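Local atomic coordinates of D-3-phosphoglycerate dehydrogenase (Sulfolobus tokodaii, PDB entry 2EKL), a protein that binds NAD and, as a member of the D-isomer specific 2-hydroxyacid dehydrogenase family, probably oxidises D-3-phosphoglycerate. Residues Y47-V52 against L69-R74. Residues are numbered along the deposited sequence; the frame is centred on the assembly and turned at random.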
loop_
_atom_site.group_PDB
_atom_site.type_symbol
_atom_site.label_atom_id
_atom_site.label_comp_id
_atom_site.label_asym_id
_atom_site.label_seq_id
_atom_site.Cartn_x
_atom_site.Cartn_y
_atom_site.Cartn_z
ATOM N N TYR A 47 10.149 41.419 -18.612
ATOM C CA TYR A 47 9.590 40.182 -19.151
ATOM C C TYR A 47 8.085 40.108 -19.368
ATOM O O TYR A 47 7.300 40.679 -18.613
ATOM C CB TYR A 47 10.023 39.014 -18.262
ATOM C CG TYR A 47 11.525 38.864 -18.159
ATOM C CD1 TYR A 47 12.248 38.182 -19.136
ATOM C CD2 TYR A 47 12.226 39.435 -17.098
ATOM C CE1 TYR A 47 13.637 38.069 -19.059
ATOM C CE2 TYR A 47 13.612 39.332 -17.012
ATOM C CZ TYR A 47 14.309 38.650 -17.993
ATOM O OH TYR A 47 15.676 38.550 -17.901
ATOM N N ASP A 48 7.711 39.369 -20.408
ATOM C CA ASP A 48 6.316 39.145 -20.783
ATOM C C ASP A 48 5.827 37.877 -20.097
ATOM O O ASP A 48 4.633 37.713 -19.830
ATOM C CB ASP A 48 6.207 38.925 -22.291
ATOM C CG ASP A 48 6.784 40.065 -23.089
ATOM O OD1 ASP A 48 6.124 41.123 -23.166
ATOM O OD2 ASP A 48 7.896 39.898 -23.632
ATOM N N ILE A 49 6.767 36.978 -19.826
ATOM C CA ILE A 49 6.458 35.693 -19.208
ATOM C C ILE A 49 7.434 35.352 -18.084
ATOM O O ILE A 49 8.629 35.606 -18.197
ATOM C CB ILE A 49 6.555 34.547 -20.247
ATOM C CG1 ILE A 49 5.634 34.827 -21.438
ATOM C CG2 ILE A 49 6.208 33.218 -19.591
ATOM C CD1 ILE A 49 5.846 33.887 -22.612
ATOM N N ILE A 50 6.916 34.782 -17.001
ATOM C CA ILE A 50 7.762 34.354 -15.894
ATOM C C ILE A 50 7.371 32.906 -15.610
ATOM O O ILE A 50 6.186 32.572 -15.604
ATOM C CB ILE A 50 7.548 35.207 -14.613
ATOM C CG1 ILE A 50 8.560 34.788 -13.541
ATOM C CG2 ILE A 50 6.128 35.037 -14.088
ATOM C CD1 ILE A 50 8.472 35.591 -12.256
ATOM N N VAL A 51 8.364 32.045 -15.414
ATOM C CA VAL A 51 8.102 30.639 -15.124
ATOM C C VAL A 51 8.740 30.335 -13.777
ATOM O O VAL A 51 9.930 30.568 -13.585
ATOM C CB VAL A 51 8.705 29.715 -16.203
ATOM C CG1 VAL A 51 8.322 28.271 -15.926
ATOM C CG2 VAL A 51 8.214 30.137 -17.581
ATOM N N VAL A 52 7.943 29.822 -12.845
ATOM C CA VAL A 52 8.462 29.545 -11.515
ATOM C C VAL A 52 8.073 28.152 -11.017
ATOM O O VAL A 52 7.205 27.494 -11.618
ATOM C CB VAL A 52 7.916 30.602 -10.552
ATOM C CG1 VAL A 52 8.187 31.998 -11.108
ATOM C CG2 VAL A 52 6.424 30.414 -10.363
ATOM N N LEU A 69 4.464 41.901 -17.702
ATOM C CA LEU A 69 3.972 40.543 -17.488
ATOM C C LEU A 69 2.608 40.283 -18.120
ATOM O O LEU A 69 1.659 41.039 -17.907
ATOM C CB LEU A 69 3.898 40.232 -15.992
ATOM C CG LEU A 69 5.211 39.919 -15.273
ATOM C CD1 LEU A 69 4.938 39.708 -13.791
ATOM C CD2 LEU A 69 5.850 38.675 -15.882
ATOM N N LYS A 70 2.525 39.202 -18.892
ATOM C CA LYS A 70 1.291 38.807 -19.564
ATOM C C LYS A 70 0.916 37.373 -19.195
ATOM O O LYS A 70 -0.255 36.993 -19.243
ATOM C CB LYS A 70 1.461 38.915 -21.081
ATOM C CG LYS A 70 1.799 40.316 -21.564
ATOM C CD LYS A 70 2.177 40.316 -23.035
ATOM C CE LYS A 70 2.563 41.713 -23.503
ATOM N NZ LYS A 70 3.728 42.259 -22.745
ATOM N N ILE A 71 1.919 36.576 -18.834
ATOM C CA ILE A 71 1.690 35.184 -18.455
ATOM C C ILE A 71 2.596 34.782 -17.303
ATOM O O ILE A 71 3.789 35.098 -17.295
ATOM C CB ILE A 71 1.977 34.201 -19.624
ATOM C CG1 ILE A 71 1.108 34.536 -20.835
ATOM C CG2 ILE A 71 1.696 32.765 -19.176
ATOM C CD1 ILE A 71 1.412 33.678 -22.051
ATOM N N ILE A 72 2.015 34.092 -16.328
ATOM C CA ILE A 72 2.753 33.588 -15.181
ATOM C C ILE A 72 2.574 32.077 -15.250
ATOM O O ILE A 72 1.446 31.584 -15.262
ATOM C CB ILE A 72 2.167 34.093 -13.844
ATOM C CG1 ILE A 72 2.429 35.590 -13.683
ATOM C CG2 ILE A 72 2.779 33.321 -12.686
ATOM C CD1 ILE A 72 1.785 36.193 -12.440
ATOM N N ALA A 73 3.680 31.346 -15.318
ATOM C CA ALA A 73 3.611 29.893 -15.394
ATOM C C ALA A 73 4.194 29.247 -14.153
ATOM O O ALA A 73 5.328 29.524 -13.768
ATOM C CB ALA A 73 4.351 29.394 -16.634
ATOM N N ARG A 74 3.401 28.385 -13.524
ATOM C CA ARG A 74 3.827 27.666 -12.332
ATOM C C ARG A 74 3.998 26.204 -12.725
ATOM O O ARG A 74 3.023 25.522 -13.026
ATOM C CB ARG A 74 2.768 27.787 -11.232
ATOM C CG ARG A 74 2.959 26.831 -10.059
ATOM C CD ARG A 74 4.206 27.154 -9.268
ATOM N NE ARG A 74 4.499 26.135 -8.262
ATOM C CZ ARG A 74 3.751 25.885 -7.192
ATOM N NH1 ARG A 74 2.644 26.581 -6.971
ATOM N NH2 ARG A 74 4.114 24.939 -6.339
#
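Asp48 meets Lys70 twice, through its backbone and through its carboxylate, where two parallel strands begin to pair. Its carbonyl O takes the N-H of Lys70 at 2.7 Å, tilted from the carbonyl plane, and that of Ile71, nearly in line with C=O. The two side chains run alongside each other, and the anti lone pair of Asp48 OD1 receives Lys70 NZ in a 2.7 Å salt bridge. The lysine chain is extended until chi4 (60°) bends NZ toward the carboxylate; Tyr4 OH bonds to both OD1 and NZ, while Lys7 N holds OD2. An alanine in place of Lys70 would probably leave the buried Asp48 carboxylate, still bonded to Tyr4 and Lys7, without its compensating charge.

Beyond this polar end the backbones carry the pairing, and the side chains that meet are mostly apolar. Ile50 binds Ile71 O through its N and Ala73 N through its O, the latter at 2.8 Å and almost straight (171°). Its CG2 branch sits between the backbone N and the carbonyl carbon and there packs on Ile72 CG1 at 3.8 Å; beta-branched residues suit such extended backbone. Ala73, on the opposite face, sets its small CB 4.0 Å from Val51 CG2, and its O accepts the N-H of Val52.

Strands 49-52 and 71-74, 13° from parallel, are joined through helix 60-65 as a beta-alpha-beta unit in the five-stranded parallel sheet. Strand 7-10 flanks 49-52 and strand 93-95 flanks 71-74, while helix 289-309 covers the face bearing Ile49 and Ile71.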